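Local coordinates for diguanylate cyclase/phosphodiesterase (Caldicellulosiruptor saccharolyticus, PDB 3MTK), which probably hydrolyses cyclic di-GMP as a full-length protein with PAS, GGDEF and EAL parts, of which this chain is the GGDEF domain, at residues Val59-Leu62 / Ile63-Ile66; Phe81-Gly84 / Phe85-Ala89; Ser98-Ile101 / Glu102-Leu105; Lys152-Gly155 / Leu156-Val160. All coordinates share one frame; numbering follows the deposited sequence.

Interaction 1 of 4, residues Val59-Leu62 / Ile63-Ile66; sequences VDEL and IIHI
Glu61 and His65 meet one helical turn apart, and the Glu61 carbonyl accepts two hydrogen bonds from His65. His65 N gives Glu61 O a straight bond of 2.9 Å. His65 ND1 adds a more bent one at 3.0 Å, reaching the oxygen from above the carbonyl plane. The ring can fold back like this because CG stands beside the backbone N, anti to the carbonyl carbon (chi1 -86°). The second bond should limit turning of the ring. On its far side, His65 NE2 makes a weak hydrogen bond to Asn113 O.

The Glu61 carboxylate comes no nearer to the imidazole than 3.4 Å, from OE1 to His65 CE1, with the two planes 84° apart. Backbone bonds continue the helix, the shortest being Ile66 N to Leu62 O at 2.7 Å.

Apolar contacts lie on the inner side. Leu62 CD2 touches Ile66 CG1 at 3.9 Å. Val59 CG1 and Ile63 CG1 are looser, at 4.4 Å. Leu62 also packs on Leu50, while Ile63 and Ile66 reach Phe88 of strand 87-93.

This i to i+4 pattern is that of an amphipathic alpha helix, here helix 56-74 packed on the sheet of the GGDEF domain.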
ATOM      1  N   VAL A  59     -12.614  -8.009 -10.965  1.00 40.80           N
ATOM      2  CA  VAL A  59     -11.820  -7.630  -9.804  1.00 39.92           C
ATOM      3  C   VAL A  59     -10.320  -7.521 -10.053  1.00 40.69           C
ATOM      4  O   VAL A  59      -9.641  -6.731  -9.396  1.00 36.59           O
ATOM      5  CB  VAL A  59     -12.047  -8.604  -8.644  1.00 39.28           C
ATOM      6  CG1 VAL A  59     -11.155  -8.242  -7.476  1.00 38.79           C
ATOM      7  CG2 VAL A  59     -13.498  -8.568  -8.232  1.00 41.24           C
ATOM      8  N   ASP A  60      -9.794  -8.322 -10.973  1.00 40.79           N
ATOM      9  CA  ASP A  60      -8.373  -8.225 -11.263  1.00 43.23           C
ATOM     10  C   ASP A  60      -8.139  -6.911 -11.998  1.00 43.73           C
ATOM     11  O   ASP A  60      -7.098  -6.272 -11.835  1.00 43.82           O
ATOM     12  CB  ASP A  60      -7.900  -9.425 -12.084  1.00 43.99           C
ATOM     13  CG  ASP A  60      -7.830 -10.705 -11.251  1.00 47.95           C
ATOM     14  OD1 ASP A  60      -7.375 -10.636 -10.089  1.00 48.37           O
ATOM     15  OD2 ASP A  60      -8.220 -11.781 -11.747  1.00 49.71           O
ATOM     16  N   GLU A  61      -9.131  -6.498 -12.784  1.00 44.50           N
ATOM     17  CA  GLU A  61      -9.056  -5.243 -13.520  1.00 44.41           C
ATOM     18  C   GLU A  61      -9.086  -4.100 -12.517  1.00 40.78           C
ATOM     19  O   GLU A  61      -8.355  -3.122 -12.642  1.00 41.26           O
ATOM     20  CB  GLU A  61     -10.239  -5.120 -14.484  1.00 50.26           C
ATOM     21  CG  GLU A  61      -9.892  -5.424 -15.933  1.00 55.29           C
ATOM     22  CD  GLU A  61      -8.965  -4.379 -16.530  1.00 58.94           C
ATOM     23  OE1 GLU A  61      -9.364  -3.196 -16.565  1.00 61.71           O
ATOM     24  OE2 GLU A  61      -7.844  -4.736 -16.961  1.00 59.15           O
ATOM     25  N   LEU A  62      -9.945  -4.244 -11.520  1.00 38.17           N
ATOM     26  CA  LEU A  62     -10.085  -3.258 -10.453  1.00 35.96           C
ATOM     27  C   LEU A  62      -8.730  -3.072  -9.743  1.00 33.32           C
ATOM     28  O   LEU A  62      -8.284  -1.946  -9.502  1.00 33.21           O
ATOM     29  CB  LEU A  62     -11.109  -3.762  -9.447  1.00 31.66           C
ATOM     30  CG  LEU A  62     -11.979  -2.777  -8.681  1.00 35.89           C
ATOM     31  CD1 LEU A  62     -12.331  -3.439  -7.353  1.00 32.13           C
ATOM     32  CD2 LEU A  62     -11.280  -1.433  -8.462  1.00 32.31           C
ATOM     33  N   ILE A  63      -8.084  -4.190  -9.413  1.00 33.37           N
ATOM     34  CA  ILE A  63      -6.788  -4.175  -8.734  1.00 34.01           C
ATOM     35  C   ILE A  63      -5.793  -3.393  -9.585  1.00 34.78           C
ATOM     36  O   ILE A  63      -5.038  -2.567  -9.071  1.00 34.52           O
ATOM     37  CB  ILE A  63      -6.250  -5.618  -8.503  1.00 32.95           C
ATOM     38  CG1 ILE A  63      -7.157  -6.375  -7.536  1.00 33.08           C
ATOM     39  CG2 ILE A  63      -4.838  -5.579  -7.926  1.00 29.35           C
ATOM     40  CD1 ILE A  63      -7.156  -5.817  -6.139  1.00 34.54           C
ATOM     41  N   ILE A  64      -5.787  -3.648 -10.891  1.00 36.65           N
ATOM     42  CA  ILE A  64      -4.871  -2.918 -11.760  1.00 38.10           C
ATOM     43  C   ILE A  64      -5.200  -1.439 -11.623  1.00 36.60           C
ATOM     44  O   ILE A  64      -4.320  -0.628 -11.340  1.00 36.92           O
ATOM     45  CB  ILE A  64      -5.005  -3.345 -13.239  1.00 38.69           C
ATOM     46  CG1 ILE A  64      -4.478  -4.770 -13.421  1.00 39.18           C
ATOM     47  CG2 ILE A  64      -4.211  -2.395 -14.125  1.00 40.07           C
ATOM     48  CD1 ILE A  64      -4.557  -5.279 -14.865  1.00 39.53           C
ATOM     49  N   HIS A  65      -6.472  -1.090 -11.814  1.00 37.11           N
ATOM     50  CA  HIS A  65      -6.899   0.301 -11.671  1.00 38.60           C
ATOM     51  C   HIS A  65      -6.367   0.866 -10.364  1.00 37.12           C
ATOM     52  O   HIS A  65      -5.781   1.949 -10.339  1.00 37.66           O
ATOM     53  CB  HIS A  65      -8.424   0.408 -11.663  1.00 42.60           C
ATOM     54  CG  HIS A  65      -9.034   0.495 -13.025  1.00 46.47           C
ATOM     55  ND1 HIS A  65      -8.820  -0.456 -13.999  1.00 46.32           N
ATOM     56  CD2 HIS A  65      -9.850   1.424 -13.577  1.00 47.94           C
ATOM     57  CE1 HIS A  65      -9.477  -0.117 -15.093  1.00 48.71           C
ATOM     58  NE2 HIS A  65     -10.111   1.020 -14.863  1.00 49.48           N
ATOM     59  N   ILE A  66      -6.563   0.129  -9.273  1.00 36.76           N
ATOM     60  CA  ILE A  66      -6.093   0.605  -7.982  1.00 37.00           C
ATOM     61  C   ILE A  66      -4.586   0.819  -7.983  1.00 37.67           C
ATOM     62  O   ILE A  66      -4.112   1.870  -7.554  1.00 36.78           O
ATOM     63  CB  ILE A  66      -6.463  -0.370  -6.844  1.00 36.34           C
ATOM     64  CG1 ILE A  66      -7.984  -0.426  -6.684  1.00 35.70           C
ATOM     65  CG2 ILE A  66      -5.827   0.092  -5.549  1.00 34.34           C
ATOM     66  CD1 ILE A  66      -8.466  -1.430  -5.672  1.00 31.31           C
TER

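Interaction 2 of 4, residues Phe81-Gly84 / Phe85-Ala89; sequences FKIG and FDRFA
Phe81 and Ala89 form an antiparallel hydrogen-bonded pair. Phe81 N reaches Ala89 O at 2.7 Å. Ala89 N returns a bond to Phe81 O at 2.9 Å. Nearer the turn, Ile83 N and Gly84 N both bond to Arg87 O, from the same face of its plane. This is a classic beta bulge.

Lys82 and Phe88 share one face of the hairpin. Lys82 CD lies over the Phe88 ring in a CH-pi contact, 3.8 Å from the centroid. A start with CG anti to the backbone N (chi1 179°) and a bend at chi2 lay CD over the ring. The bend at chi4 turns NZ to Phe85 O, to which it gives a weak hydrogen bond of 3.2 Å. Cut back to an alanine, Lys82 would lose its cover of the ring face, and Phe85 O would probably be left without this weak donor.

Ile83 CD1 packs on the other side, 3.7 Å from both Ala89 CB and Arg87 CD. Past this aliphatic part, the Arg87 guanidinium makes a salt bridge with Asp145.

A type I turn from Gly84 to Arg87 joins the strands. Such a hairpin carries the GGDEF signature in this family. Here its place is taken by Gly84, Phe85, Asp86, Arg87 and Phe88, a divergent form, consistent with weak or lost cyclase activity.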
ATOM      1  N   PHE A  81       4.490  -0.940  -4.206  1.00 45.32           N
ATOM      2  CA  PHE A  81       4.612  -2.388  -4.359  1.00 42.49           C
ATOM      3  C   PHE A  81       3.307  -3.130  -4.128  1.00 41.46           C
ATOM      4  O   PHE A  81       2.409  -2.635  -3.438  1.00 43.01           O
ATOM      5  CB  PHE A  81       5.641  -2.942  -3.369  1.00 41.68           C
ATOM      6  CG  PHE A  81       6.879  -2.109  -3.252  1.00 41.34           C
ATOM      7  CD1 PHE A  81       6.879  -0.935  -2.502  1.00 40.81           C
ATOM      8  CD2 PHE A  81       8.045  -2.480  -3.907  1.00 41.56           C
ATOM      9  CE1 PHE A  81       8.022  -0.145  -2.408  1.00 39.09           C
ATOM     10  CE2 PHE A  81       9.198  -1.694  -3.823  1.00 41.50           C
ATOM     11  CZ  PHE A  81       9.185  -0.526  -3.072  1.00 40.93           C
ATOM     12  N   LYS A  82       3.209  -4.324  -4.705  1.00 38.40           N
ATOM     13  CA  LYS A  82       2.039  -5.173  -4.512  1.00 38.82           C
ATOM     14  C   LYS A  82       2.573  -6.351  -3.712  1.00 38.56           C
ATOM     15  O   LYS A  82       3.276  -7.204  -4.253  1.00 37.28           O
ATOM     16  CB  LYS A  82       1.474  -5.661  -5.843  1.00 40.37           C
ATOM     17  CG  LYS A  82       0.260  -6.578  -5.685  1.00 40.54           C
ATOM     18  CD  LYS A  82      -0.976  -5.813  -5.204  1.00 42.94           C
ATOM     19  CE  LYS A  82      -2.143  -6.742  -4.864  1.00 43.10           C
ATOM     20  NZ  LYS A  82      -2.483  -7.732  -5.932  1.00 44.60           N
ATOM     21  N   ILE A  83       2.239  -6.402  -2.425  1.00 37.54           N
ATOM     22  CA  ILE A  83       2.749  -7.451  -1.558  1.00 37.23           C
ATOM     23  C   ILE A  83       1.764  -8.514  -1.098  1.00 37.52           C
ATOM     24  O   ILE A  83       2.145  -9.475  -0.440  1.00 38.00           O
ATOM     25  CB  ILE A  83       3.398  -6.825  -0.315  1.00 37.79           C
ATOM     26  CG1 ILE A  83       2.374  -5.969   0.432  1.00 35.02           C
ATOM     27  CG2 ILE A  83       4.583  -5.959  -0.736  1.00 34.51           C
ATOM     28  CD1 ILE A  83       2.941  -5.294   1.655  1.00 37.00           C
ATOM     29  N   GLY A  84       0.498  -8.346  -1.438  1.00 39.66           N
ATOM     30  CA  GLY A  84      -0.501  -9.321  -1.036  1.00 36.96           C
ATOM     31  C   GLY A  84      -1.660  -9.229  -2.000  1.00 36.21           C
ATOM     32  O   GLY A  84      -1.771  -8.259  -2.741  1.00 34.41           O
ATOM     33  N   PHE A  85      -2.509 -10.246  -2.003  1.00 36.37           N
ATOM     34  CA  PHE A  85      -3.671 -10.276  -2.880  1.00 35.68           C
ATOM     35  C   PHE A  85      -4.449  -8.965  -2.808  1.00 35.57           C
ATOM     36  O   PHE A  85      -4.863  -8.421  -3.834  1.00 35.29           O
ATOM     37  CB  PHE A  85      -4.579 -11.439  -2.472  1.00 37.61           C
ATOM     38  CG  PHE A  85      -6.018 -11.240  -2.838  1.00 39.23           C
ATOM     39  CD1 PHE A  85      -6.421 -11.258  -4.171  1.00 41.08           C
ATOM     40  CD2 PHE A  85      -6.964 -10.994  -1.853  1.00 39.09           C
ATOM     41  CE1 PHE A  85      -7.751 -11.031  -4.521  1.00 43.04           C
ATOM     42  CE2 PHE A  85      -8.295 -10.766  -2.183  1.00 40.18           C
ATOM     43  CZ  PHE A  85      -8.692 -10.784  -3.519  1.00 43.82           C
ATOM     44  N   ASP A  86      -4.631  -8.459  -1.588  1.00 36.26           N
ATOM     45  CA  ASP A  86      -5.387  -7.229  -1.358  1.00 36.18           C
ATOM     46  C   ASP A  86      -4.585  -6.135  -0.666  1.00 35.63           C
ATOM     47  O   ASP A  86      -5.165  -5.231  -0.065  1.00 32.64           O
ATOM     48  CB  ASP A  86      -6.607  -7.539  -0.494  1.00 34.75           C
ATOM     49  CG  ASP A  86      -6.227  -8.019   0.890  1.00 37.54           C
ATOM     50  OD1 ASP A  86      -5.011  -8.155   1.147  1.00 36.04           O
ATOM     51  OD2 ASP A  86      -7.134  -8.260   1.726  1.00 38.12           O
ATOM     52  N   ARG A  87      -3.262  -6.193  -0.756  1.00 33.48           N
ATOM     53  CA  ARG A  87      -2.463  -5.210  -0.052  1.00 31.75           C
ATOM     54  C   ARG A  87      -1.320  -4.612  -0.834  1.00 31.47           C
ATOM     55  O   ARG A  87      -0.604  -5.318  -1.535  1.00 29.37           O
ATOM     56  CB  ARG A  87      -1.931  -5.837   1.239  1.00 35.39           C
ATOM     57  CG  ARG A  87      -0.871  -5.020   1.949  1.00 35.44           C
ATOM     58  CD  ARG A  87      -0.399  -5.742   3.194  1.00 38.07           C
ATOM     59  NE  ARG A  87      -1.504  -6.068   4.099  1.00 37.45           N
ATOM     60  CZ  ARG A  87      -1.337  -6.508   5.342  1.00 37.90           C
ATOM     61  NH1 ARG A  87      -0.113  -6.676   5.824  1.00 38.05           N
ATOM     62  NH2 ARG A  87      -2.388  -6.770   6.111  1.00 36.58           N
ATOM     63  N   PHE A  88      -1.150  -3.298  -0.691  1.00 31.30           N
ATOM     64  CA  PHE A  88      -0.085  -2.570  -1.376  1.00 32.38           C
ATOM     65  C   PHE A  88       0.831  -1.945  -0.337  1.00 33.75           C
ATOM     66  O   PHE A  88       0.442  -1.783   0.824  1.00 33.57           O
ATOM     67  CB  PHE A  88      -0.658  -1.451  -2.250  1.00 29.96           C
ATOM     68  CG  PHE A  88      -1.435  -1.932  -3.440  1.00 30.28           C
ATOM     69  CD1 PHE A  88      -0.818  -2.082  -4.676  1.00 30.20           C
ATOM     70  CD2 PHE A  88      -2.806  -2.179  -3.344  1.00 30.41           C
ATOM     71  CE1 PHE A  88      -1.553  -2.465  -5.814  1.00 28.76           C
ATOM     72  CE2 PHE A  88      -3.543  -2.559  -4.464  1.00 31.84           C
ATOM     73  CZ  PHE A  88      -2.907  -2.700  -5.708  1.00 28.61           C
ATOM     74  N   ALA A  89       2.041  -1.589  -0.770  1.00 35.48           N
ATOM     75  CA  ALA A  89       3.037  -0.956   0.100  1.00 35.70           C
ATOM     76  C   ALA A  89       3.692   0.239  -0.592  1.00 36.35           C
ATOM     77  O   ALA A  89       3.893   0.236  -1.806  1.00 34.38           O
ATOM     78  CB  ALA A  89       4.108  -1.968   0.498  1.00 33.83           C
TER

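Interaction 3 of 4, residues Ser98-Ile101 / Glu102-Leu105; sequences SDFI and ERML
Asp99 and Arg103 form a salt bridge one turn apart on the helix. Arg103 NH2 bonds to Asp99 OD2 at 2.8 Å, with an N-H...O angle of 147°. The donor comes from above the carboxylate plane, and the carboxylate and guanidinium planes are 57° apart. Arg103 swings back toward its partner through a bend at chi3. With a leucine in place of Asp99, the guanidinium is likely to lose its charged mate and be freer to turn.

The backbones of the same two residues are joined by Arg103 N to Asp99 O, also 2.8 Å. Glu102 N bonds to Ser98 O at 2.9 Å. Glu102 CG sits close to that oxygen too, at 3.0 Å, and the extended chain beyond it carries OE2 to the hydroxyl of Tyr159.

These i to i+4 bonds belong to helix 97-108, which packs against the central sheet of the GGDEF domain. Arg103 runs along its outer side. One guanidinium face lies over Phe100 CA, and NH1 approaches Phe100 CD1 at 3.9 Å with the two planes nearly perpendicular. The Phe100 ring reaches Ile40 of strand 37-44. Ile101 packs on Ile125 and Ala127, and Met104, a selenomethionine, on Ile125 and Leu42.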
ATOM      1  N   SER A  98       0.879  12.378   7.245  1.00 55.63           N
ATOM      2  CA  SER A  98      -0.549  12.188   7.485  1.00 55.35           C
ATOM      3  C   SER A  98      -1.345  12.771   6.315  1.00 54.63           C
ATOM      4  O   SER A  98      -2.183  12.090   5.728  1.00 54.63           O
ATOM      5  CB  SER A  98      -0.982  12.858   8.792  1.00 53.52           C
ATOM      6  OG  SER A  98      -0.927  14.266   8.678  1.00 55.66           O
ATOM      7  N   ASP A  99      -1.074  14.026   5.972  1.00 54.26           N
ATOM      8  CA  ASP A  99      -1.772  14.675   4.867  1.00 53.50           C
ATOM      9  C   ASP A  99      -1.554  13.887   3.581  1.00 52.26           C
ATOM     10  O   ASP A  99      -2.444  13.800   2.738  1.00 52.16           O
ATOM     11  CB  ASP A  99      -1.260  16.107   4.689  1.00 56.33           C
ATOM     12  CG  ASP A  99      -1.490  16.641   3.283  1.00 58.64           C
ATOM     13  OD1 ASP A  99      -2.665  16.791   2.874  1.00 60.21           O
ATOM     14  OD2 ASP A  99      -0.489  16.906   2.582  1.00 59.95           O
ATOM     15  N   PHE A 100      -0.358  13.325   3.439  1.00 51.14           N
ATOM     16  CA  PHE A 100      -0.010  12.533   2.269  1.00 49.57           C
ATOM     17  C   PHE A 100      -0.959  11.342   2.214  1.00 48.33           C
ATOM     18  O   PHE A 100      -1.506  11.006   1.164  1.00 47.83           O
ATOM     19  CB  PHE A 100       1.432  12.036   2.389  1.00 51.08           C
ATOM     20  CG  PHE A 100       1.852  11.118   1.277  1.00 54.58           C
ATOM     21  CD1 PHE A 100       2.191  11.623   0.024  1.00 56.50           C
ATOM     22  CD2 PHE A 100       1.880   9.739   1.470  1.00 53.82           C
ATOM     23  CE1 PHE A 100       2.555  10.763  -1.025  1.00 57.34           C
ATOM     24  CE2 PHE A 100       2.238   8.875   0.434  1.00 54.43           C
ATOM     25  CZ  PHE A 100       2.576   9.388  -0.817  1.00 56.41           C
ATOM     26  N   ILE A 101      -1.149  10.719   3.371  1.00 46.71           N
ATOM     27  CA  ILE A 101      -2.014   9.561   3.510  1.00 45.55           C
ATOM     28  C   ILE A 101      -3.461   9.892   3.181  1.00 46.61           C
ATOM     29  O   ILE A 101      -4.112   9.182   2.418  1.00 45.54           O
ATOM     30  CB  ILE A 101      -1.927   9.006   4.949  1.00 44.68           C
ATOM     31  CG1 ILE A 101      -0.577   8.304   5.142  1.00 44.46           C
ATOM     32  CG2 ILE A 101      -3.108   8.083   5.234  1.00 43.03           C
ATOM     33  CD1 ILE A 101      -0.321   7.809   6.559  1.00 40.91           C
ATOM     34  N   GLU A 102      -3.955  10.983   3.758  1.00 48.40           N
ATOM     35  CA  GLU A 102      -5.331  11.411   3.544  1.00 51.42           C
ATOM     36  C   GLU A 102      -5.580  11.827   2.099  1.00 52.43           C
ATOM     37  O   GLU A 102      -6.600  11.471   1.503  1.00 51.62           O
ATOM     38  CB  GLU A 102      -5.664  12.566   4.485  1.00 50.42           C
ATOM     39  CG  GLU A 102      -5.141  12.350   5.887  1.00 53.21           C
ATOM     40  CD  GLU A 102      -5.698  13.346   6.869  1.00 55.33           C
ATOM     41  OE1 GLU A 102      -5.729  14.549   6.532  1.00 57.65           O
ATOM     42  OE2 GLU A 102      -6.101  12.927   7.979  1.00 55.95           O
ATOM     43  N   ARG A 103      -4.644  12.581   1.537  1.00 54.45           N
ATOM     44  CA  ARG A 103      -4.776  13.026   0.165  1.00 57.42           C
ATOM     45  C   ARG A 103      -5.032  11.791  -0.675  1.00 57.29           C
ATOM     46  O   ARG A 103      -6.041  11.692  -1.381  1.00 58.19           O
ATOM     47  CB  ARG A 103      -3.488  13.703  -0.301  1.00 60.02           C
ATOM     48  CG  ARG A 103      -3.620  14.469  -1.614  1.00 63.88           C
ATOM     49  CD  ARG A 103      -2.254  14.903  -2.111  1.00 66.58           C
ATOM     50  NE  ARG A 103      -1.495  15.539  -1.043  1.00 67.43           N
ATOM     51  CZ  ARG A 103      -0.184  15.400  -0.879  1.00 66.93           C
ATOM     52  NH1 ARG A 103       0.511  14.649  -1.721  1.00 68.24           N
ATOM     53  NH2 ARG A 103       0.425  15.989   0.143  1.00 67.35           N
HETATM   54  N   MSE A 104      -4.117  10.833  -0.573  1.00 57.81           N
HETATM   55  CA  MSE A 104      -4.224   9.595  -1.326  1.00 57.67           C
HETATM   56  C   MSE A 104      -5.474   8.781  -1.005  1.00 52.20           C
HETATM   57  O   MSE A 104      -6.089   8.200  -1.899  1.00 49.23           O
HETATM   58  CB  MSE A 104      -3.003   8.723  -1.085  1.00 63.47           C
HETATM   59  CG  MSE A 104      -3.186   7.340  -1.663  1.00 72.88           C
HETATM   60 SE   MSE A 104      -1.705   6.183  -1.362  1.00 81.24          SE
HETATM   61  CE  MSE A 104      -1.824   6.001   0.567  1.00 79.26           C
ATOM     62  N   LEU A 105      -5.835   8.720   0.271  1.00 48.74           N
ATOM     63  CA  LEU A 105      -7.011   7.962   0.674  1.00 48.63           C
ATOM     64  C   LEU A 105      -8.261   8.592   0.066  1.00 46.94           C
ATOM     65  O   LEU A 105      -9.106   7.890  -0.479  1.00 46.67           O
ATOM     66  CB  LEU A 105      -7.129   7.933   2.202  1.00 50.10           C
ATOM     67  CG  LEU A 105      -8.164   6.981   2.811  1.00 50.20           C
ATOM     68  CD1 LEU A 105      -7.753   5.528   2.562  1.00 51.24           C
ATOM     69  CD2 LEU A 105      -8.271   7.248   4.303  1.00 51.91           C
TER

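Interaction 4 of 4, residues Lys152-Gly155 / Leu156-Val160; sequences KEEG and LNEYV
Gly155 ends the helical run and turns the chain toward Glu158 with a positive phi of 132°.

The side-chain contact is made by Glu154 and Glu158, through their methylene groups. Glu154 CG lies 3.7 Å from Glu158 CG. Glu154 CB is 3.9 Å from the same Glu158 carbon. The two chains pass across one another, and each bends at chi2. The acid groups diverge, with planes 80° apart, and Glu154 OE2 is 6.3 Å from Glu158 OE1. That spacing probably eases the repulsion of like charges at this surface. Glu158 OE1 stays near the end of the helix, 3.8 Å from Glu154 O.

The loop closes a beta-alpha-beta crossover. Strand 123-129 leads into helix 137-154, and strand 159-163 then runs parallel to the first strand. The backbone of Asn157 is already bonded to Phe123, and Glu158 N to the side chain of Asn124.

A side chain at the backbone angles of Gly155 would press on the carbonyl oxygen of Glu154, so the turn suits a residue without one. Gly155 N makes a weak bond back to Lys152 O at 3.1 Å, a last hold on the helix. The turn carries Gly155 O to within 3.5 Å of Glu158 CB. Asn157, also at positive phi, then swings the backbone toward the sheet. Leu156 points away from the helix end and packs on Arg45 and Asn122.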
ATOM      1  N   LYS A 152      -7.955  -1.116  11.214  1.00 45.90           N
ATOM      2  CA  LYS A 152      -9.186  -1.807  10.871  1.00 45.70           C
ATOM      3  C   LYS A 152     -10.118  -1.938  12.077  1.00 46.42           C
ATOM      4  O   LYS A 152     -11.337  -1.967  11.921  1.00 45.98           O
ATOM      5  CB  LYS A 152      -8.872  -3.168  10.260  1.00 42.58           C
ATOM      6  CG  LYS A 152      -8.108  -3.063   8.945  1.00 41.19           C
ATOM      7  CD  LYS A 152      -8.049  -4.395   8.192  1.00 39.41           C
ATOM      8  CE  LYS A 152      -7.290  -5.453   8.972  1.00 39.54           C
ATOM      9  NZ  LYS A 152      -7.201  -6.731   8.221  1.00 39.73           N
ATOM     10  N   GLU A 153      -9.550  -1.997  13.278  1.00 47.92           N
ATOM     11  CA  GLU A 153     -10.362  -2.090  14.488  1.00 49.94           C
ATOM     12  C   GLU A 153     -11.085  -0.756  14.611  1.00 50.24           C
ATOM     13  O   GLU A 153     -12.234  -0.683  15.045  1.00 49.59           O
ATOM     14  CB  GLU A 153      -9.495  -2.262  15.737  1.00 50.79           C
ATOM     15  CG  GLU A 153      -8.384  -3.268  15.644  1.00 54.12           C
ATOM     16  CD  GLU A 153      -7.657  -3.427  16.970  1.00 56.26           C
ATOM     17  OE1 GLU A 153      -7.364  -2.397  17.617  1.00 57.10           O
ATOM     18  OE2 GLU A 153      -7.376  -4.578  17.367  1.00 57.45           O
ATOM     19  N   GLU A 154     -10.374   0.302  14.244  1.00 51.53           N
ATOM     20  CA  GLU A 154     -10.898   1.656  14.304  1.00 51.22           C
ATOM     21  C   GLU A 154     -12.048   1.815  13.312  1.00 50.40           C
ATOM     22  O   GLU A 154     -12.958   2.615  13.521  1.00 52.29           O
ATOM     23  CB  GLU A 154      -9.782   2.644  13.974  1.00 52.93           C
ATOM     24  CG  GLU A 154      -9.900   3.968  14.684  1.00 57.92           C
ATOM     25  CD  GLU A 154      -9.616   3.840  16.164  1.00 61.03           C
ATOM     26  OE1 GLU A 154      -8.471   3.480  16.516  1.00 62.32           O
ATOM     27  OE2 GLU A 154     -10.533   4.094  16.973  1.00 62.98           O
ATOM     28  N   GLY A 155     -12.004   1.056  12.226  1.00 50.13           N
ATOM     29  CA  GLY A 155     -13.061   1.136  11.233  1.00 49.11           C
ATOM     30  C   GLY A 155     -12.544   1.263   9.813  1.00 47.38           C
ATOM     31  O   GLY A 155     -11.338   1.369   9.588  1.00 47.27           O
ATOM     32  N   LEU A 156     -13.461   1.240   8.851  1.00 45.30           N
ATOM     33  CA  LEU A 156     -13.100   1.364   7.447  1.00 41.67           C
ATOM     34  C   LEU A 156     -12.532   2.744   7.148  1.00 39.57           C
ATOM     35  O   LEU A 156     -12.921   3.730   7.762  1.00 39.29           O
ATOM     36  CB  LEU A 156     -14.322   1.138   6.554  1.00 39.80           C
ATOM     37  CG  LEU A 156     -14.969  -0.245   6.481  1.00 40.16           C
ATOM     38  CD1 LEU A 156     -16.208  -0.155   5.599  1.00 40.78           C
ATOM     39  CD2 LEU A 156     -13.992  -1.264   5.905  1.00 39.46           C
ATOM     40  N   ASN A 157     -11.605   2.798   6.198  1.00 38.29           N
ATOM     41  CA  ASN A 157     -11.002   4.050   5.771  1.00 35.63           C
ATOM     42  C   ASN A 157     -10.338   4.841   6.888  1.00 34.11           C
ATOM     43  O   ASN A 157     -10.406   6.070   6.923  1.00 35.08           O
ATOM     44  CB  ASN A 157     -12.067   4.898   5.096  1.00 34.91           C
ATOM     45  CG  ASN A 157     -12.763   4.161   3.976  1.00 35.27           C
ATOM     46  OD1 ASN A 157     -13.989   4.180   3.887  1.00 37.74           O
ATOM     47  ND2 ASN A 157     -11.989   3.506   3.110  1.00 30.54           N
ATOM     48  N   GLU A 158      -9.702   4.135   7.808  0.50 31.31           N
ATOM     49  CA  GLU A 158      -9.022   4.788   8.902  0.50 30.65           C
ATOM     50  C   GLU A 158      -7.553   4.397   8.742  0.50 31.24           C
ATOM     51  O   GLU A 158      -7.244   3.379   8.125  0.50 28.79           O
ATOM     52  CB  GLU A 158      -9.590   4.292  10.234  0.50 30.75           C
ATOM     53  CG  GLU A 158      -9.917   5.394  11.249  0.50 31.41           C
ATOM     54  CD  GLU A 158     -11.254   6.084  11.001  0.50 30.53           C
ATOM     55  OE1 GLU A 158     -12.303   5.410  11.037  0.50 30.64           O
ATOM     56  OE2 GLU A 158     -11.262   7.312  10.783  0.50 30.91           O
ATOM     57  N   TYR A 159      -6.649   5.214   9.268  1.00 34.93           N
ATOM     58  CA  TYR A 159      -5.221   4.931   9.166  1.00 36.49           C
ATOM     59  C   TYR A 159      -4.494   5.171  10.478  1.00 37.11           C
ATOM     60  O   TYR A 159      -4.924   5.987  11.293  1.00 36.13           O
ATOM     61  CB  TYR A 159      -4.578   5.799   8.082  1.00 36.30           C
ATOM     62  CG  TYR A 159      -4.562   7.278   8.405  1.00 38.36           C
ATOM     63  CD1 TYR A 159      -5.620   8.110   8.025  1.00 39.78           C
ATOM     64  CD2 TYR A 159      -3.480   7.852   9.067  1.00 37.50           C
ATOM     65  CE1 TYR A 159      -5.596   9.473   8.293  1.00 39.36           C
ATOM     66  CE2 TYR A 159      -3.441   9.215   9.338  1.00 40.03           C
ATOM     67  CZ  TYR A 159      -4.503  10.025   8.948  1.00 40.74           C
ATOM     68  OH  TYR A 159      -4.459  11.381   9.202  1.00 42.71           O
ATOM     69  N   VAL A 160      -3.389   4.458  10.667  1.00 37.69           N
ATOM     70  CA  VAL A 160      -2.571   4.593  11.867  1.00 42.99           C
ATOM     71  C   VAL A 160      -1.081   4.674  11.500  1.00 43.95           C
ATOM     72  O   VAL A 160      -0.592   3.902  10.670  1.00 42.98           O
ATOM     73  CB  VAL A 160      -2.779   3.395  12.831  1.00 44.60           C
ATOM     74  CG1 VAL A 160      -1.924   3.579  14.075  1.00 45.60           C
ATOM     75  CG2 VAL A 160      -4.249   3.276  13.216  1.00 46.14           C
TER

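All four contacts are local and follow in series along one GGDEF domain; none nests in or crosses another. Interactions 1 and 3 close helical turns, interaction 2 a hairpin turn, and interaction 4 the loop from helix to strand. Helix 56-74 leads into the hairpin, and interactions 1 and 2 touch where Ile66 CG2 meets Phe88 CE2 at 3.7 Å. Strand 87-93 then leads to helix 97-108. Interactions 3 and 4 meet where Ile101 CG2 packs on Tyr159 CG at 3.6 Å. Interactions 2 and 4 reach the same sheet, with centres about 17 Å apart. Interactions 1 and 3 do not touch.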